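Local coordinates for CBS domain-containing protein (Listeria monocytogenes, PDB 6XNU) that binds the second messenger c-di-AMP, probably through its paired CBS domains, and takes part in controlling (p)ppGpp and c-di-AMP homeostasis, at residues 31-37 against 138-143. Residues are numbered along the deposited sequence; the frame is centred on the assembly and turned at random.
Sequences MISAEKV and FEGIVT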
ATOM      1  N   MET A  31      -8.045 -14.763   6.987  1.00 27.53           N
ATOM      2  CA  MET A  31      -7.912 -13.547   7.780  1.00 24.66           C
ATOM      3  C   MET A  31      -6.563 -13.536   8.478  1.00 25.49           C
ATOM      4  O   MET A  31      -6.139 -14.546   9.050  1.00 27.28           O
ATOM      5  CB  MET A  31      -9.037 -13.446   8.813  1.00 27.62           C
ATOM      6  CG  MET A  31      -8.980 -12.158   9.606  1.00 24.32           C
ATOM      7  SD  MET A  31     -10.193 -12.105  10.959  1.00 28.34           S
ATOM      8  CE  MET A  31      -9.428 -13.213  12.135  1.00 30.84           C
ATOM      9  N   ILE A  32      -5.883 -12.397   8.411  1.00 22.95           N
ATOM     10  CA  ILE A  32      -4.652 -12.191   9.167  1.00 23.71           C
ATOM     11  C   ILE A  32      -5.034 -11.772  10.577  1.00 24.55           C
ATOM     12  O   ILE A  32      -5.694 -10.745  10.759  1.00 25.34           O
ATOM     13  CB  ILE A  32      -3.763 -11.138   8.499  1.00 22.67           C
ATOM     14  CG1 ILE A  32      -3.382 -11.600   7.081  1.00 27.35           C
ATOM     15  CG2 ILE A  32      -2.511 -10.890   9.331  1.00 25.31           C
ATOM     16  CD1 ILE A  32      -2.892 -10.480   6.218  1.00 32.47           C
ATOM     17  N   SER A  33      -4.630 -12.563  11.569  1.00 23.09           N
ATOM     18  CA  SER A  33      -5.030 -12.350  12.957  1.00 23.41           C
ATOM     19  C   SER A  33      -4.508 -11.010  13.470  1.00 23.36           C
ATOM     20  O   SER A  33      -3.423 -10.556  13.098  1.00 23.84           O
ATOM     21  CB  SER A  33      -4.498 -13.481  13.840  1.00 28.83           C
ATOM     22  OG  SER A  33      -5.121 -14.710  13.520  1.00 46.44           O
ATOM     23  N   ALA A  34      -5.270 -10.404  14.389  1.00 22.53           N
ATOM     24  CA  ALA A  34      -4.960  -9.040  14.822  1.00 22.98           C
ATOM     25  C   ALA A  34      -3.550  -8.894  15.386  1.00 23.71           C
ATOM     26  O   ALA A  34      -2.925  -7.839  15.213  1.00 23.68           O
ATOM     27  CB  ALA A  34      -5.978  -8.582  15.877  1.00 24.51           C
ATOM     28  N   GLU A  35      -3.035  -9.905  16.088  1.00 21.48           N
ATOM     29  CA  GLU A  35      -1.721  -9.746  16.703  1.00 26.48           C
ATOM     30  C   GLU A  35      -0.586  -9.701  15.682  1.00 25.18           C
ATOM     31  O   GLU A  35       0.541  -9.335  16.048  1.00 27.05           O
ATOM     32  CB  GLU A  35      -1.483 -10.859  17.723  1.00 27.82           C
ATOM     33  CG  GLU A  35      -1.143 -12.205  17.131  1.00 28.89           C
ATOM     34  CD  GLU A  35      -2.367 -13.012  16.721  1.00 31.19           C
ATOM     35  OE1 GLU A  35      -3.508 -12.522  16.892  1.00 29.26           O
ATOM     36  OE2 GLU A  35      -2.181 -14.143  16.218  1.00 38.59           O
ATOM     37  N   LYS A  36      -0.863 -10.016  14.418  1.00 22.62           N
ATOM     38  CA  LYS A  36       0.110  -9.900  13.335  1.00 22.85           C
ATOM     39  C   LYS A  36      -0.009  -8.581  12.584  1.00 26.74           C
ATOM     40  O   LYS A  36       0.767  -8.344  11.647  1.00 28.58           O
ATOM     41  CB  LYS A  36      -0.055 -11.065  12.347  1.00 24.29           C
ATOM     42  CG  LYS A  36       0.163 -12.438  12.951  1.00 26.84           C
ATOM     43  CD  LYS A  36      -0.298 -13.533  11.991  1.00 36.04           C
ATOM     44  CE  LYS A  36       0.129 -14.904  12.473  1.00 37.82           C
ATOM     45  NZ  LYS A  36      -0.631 -15.985  11.783  1.00 46.33           N
ATOM     46  N   VAL A  37      -0.967  -7.734  12.954  1.00 23.61           N
ATOM     47  CA  VAL A  37      -1.198  -6.444  12.312  1.00 22.39           C
ATOM     48  C   VAL A  37      -0.786  -5.364  13.303  1.00 28.02           C
ATOM     49  O   VAL A  37      -1.319  -5.303  14.415  1.00 25.84           O
ATOM     50  CB  VAL A  37      -2.670  -6.268  11.899  1.00 24.12           C
ATOM     51  CG1 VAL A  37      -2.846  -4.954  11.140  1.00 28.76           C
ATOM     52  CG2 VAL A  37      -3.178  -7.468  11.064  1.00 27.03           C
ATOM     53  N   PHE A 138     -11.322  -5.332  17.468  1.00 22.04           N
ATOM     54  CA  PHE A 138     -10.549  -5.605  16.256  1.00 22.74           C
ATOM     55  C   PHE A 138     -10.076  -7.053  16.228  1.00 22.77           C
ATOM     56  O   PHE A 138      -9.413  -7.522  17.159  1.00 23.40           O
ATOM     57  CB  PHE A 138      -9.353  -4.659  16.188  1.00 20.89           C
ATOM     58  CG  PHE A 138      -8.466  -4.886  14.998  1.00 22.38           C
ATOM     59  CD1 PHE A 138      -8.982  -4.860  13.716  1.00 22.16           C
ATOM     60  CD2 PHE A 138      -7.113  -5.107  15.172  1.00 22.61           C
ATOM     61  CE1 PHE A 138      -8.151  -5.069  12.615  1.00 24.57           C
ATOM     62  CE2 PHE A 138      -6.271  -5.304  14.072  1.00 22.90           C
ATOM     63  CZ  PHE A 138      -6.802  -5.283  12.801  1.00 24.72           C
ATOM     64  N   GLU A 139     -10.386  -7.760  15.135  1.00 22.09           N
ATOM     65  CA  GLU A 139     -10.087  -9.184  15.039  1.00 22.48           C
ATOM     66  C   GLU A 139      -8.989  -9.524  14.044  1.00 21.98           C
ATOM     67  O   GLU A 139      -8.316 -10.544  14.205  1.00 24.09           O
ATOM     68  CB  GLU A 139     -11.351  -9.956  14.643  1.00 22.03           C
ATOM     69  CG  GLU A 139     -12.489  -9.806  15.671  1.00 24.77           C
ATOM     70  CD  GLU A 139     -12.233 -10.622  16.913  1.00 30.20           C
ATOM     71  OE1 GLU A 139     -12.364 -10.074  18.031  1.00 26.84           O
ATOM     72  OE2 GLU A 139     -11.901 -11.821  16.768  1.00 34.75           O
ATOM     73  N   GLY A 140      -8.793  -8.700  13.022  1.00 21.81           N
ATOM     74  CA  GLY A 140      -7.865  -9.026  11.964  1.00 21.76           C
ATOM     75  C   GLY A 140      -8.253  -8.308  10.683  1.00 24.20           C
ATOM     76  O   GLY A 140      -9.116  -7.435  10.679  1.00 24.18           O
ATOM     77  N   ILE A 141      -7.574  -8.682   9.598  1.00 23.06           N
ATOM     78  CA  ILE A 141      -7.855  -8.085   8.298  1.00 22.67           C
ATOM     79  C   ILE A 141      -7.976  -9.185   7.255  1.00 23.49           C
ATOM     80  O   ILE A 141      -7.400 -10.271   7.389  1.00 23.59           O
ATOM     81  CB  ILE A 141      -6.792  -7.041   7.866  1.00 22.66           C
ATOM     82  CG1 ILE A 141      -5.431  -7.699   7.671  1.00 25.07           C
ATOM     83  CG2 ILE A 141      -6.716  -5.871   8.878  1.00 22.81           C
ATOM     84  CD1 ILE A 141      -4.395  -6.741   7.092  1.00 24.51           C
ATOM     85  N   VAL A 142      -8.777  -8.906   6.232  1.00 22.86           N
ATOM     86  CA  VAL A 142      -8.846  -9.720   5.022  1.00 24.22           C
ATOM     87  C   VAL A 142      -8.274  -8.881   3.890  1.00 22.59           C
ATOM     88  O   VAL A 142      -8.606  -7.698   3.774  1.00 24.64           O
ATOM     89  CB  VAL A 142     -10.296 -10.152   4.722  1.00 23.97           C
ATOM     90  CG1 VAL A 142     -10.368 -10.897   3.404  1.00 25.88           C
ATOM     91  CG2 VAL A 142     -10.829 -11.021   5.846  1.00 26.63           C
ATOM     92  N   THR A 143      -7.401  -9.471   3.061  1.00 24.95           N
ATOM     93  CA  THR A 143      -6.783  -8.717   1.979  1.00 21.87           C
ATOM     94  C   THR A 143      -7.166  -9.307   0.625  1.00 21.68           C
ATOM     95  O   THR A 143      -7.808 -10.357   0.521  1.00 23.32           O
ATOM     96  CB  THR A 143      -5.246  -8.658   2.111  1.00 25.62           C
ATOM     97  OG1 THR A 143      -4.637  -9.843   1.570  1.00 26.55           O
ATOM     98  CG2 THR A 143      -4.827  -8.483   3.581  1.00 26.53           C
TER
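Met31 runs its side chain along the backbone of 138-143, with chi1 and chi2 trans and chi3 (75°) turning CE toward Glu139 O: CG comes to 3.3 Å from Ile141 O, SD to 4.0 Å from Gly140 CA, and CE to 3.6 Å from Glu139 O. Gly140 leaves room for this. A CB here would point at the other segment and clash with Ile32 O and Met31 CG, and the backbone angles of 155/-171° would also jam it against the preceding carbonyl. Glu139 and Gly140 together face Val131 of strand 128-132, the signature of a classic beta bulge. Next to the bulge, Ile32 and Ile141 form an antiparallel hydrogen-bonded pair, with Ile32 N to Ile141 O at 2.8 Å and Ile141 N to Ile32 O at 3.0 Å, both near 154° at the hydrogen. A third link, Ala34 N to Glu139 O at 3.1 Å, is weak, its angle only 126°, as the chain turns into the 3-10 segment 34-36. That turn sets Ala34 CB 3.7 Å from Phe138 CD2, while Val37 places CG1 4.3 Å from Phe138 CZ, at the ring edge, and CG2 4.1 Å from Ile141 CG1. Pro62 of strand 60-64 touches both Val37 and Phe138, so this apolar cluster lies where the two sheets of the CBS pair meet. Strand 32-33, from near the start of the modelled chain, thus crosses to the second-half sheet (109-110, 128-132, 138-143) as its outer edge, while 40-41 joins the other sheet. With two good backbone bonds and otherwise mainly apolar contacts, the attachment depends on main-chain pairing and side-chain fit rather than on charge.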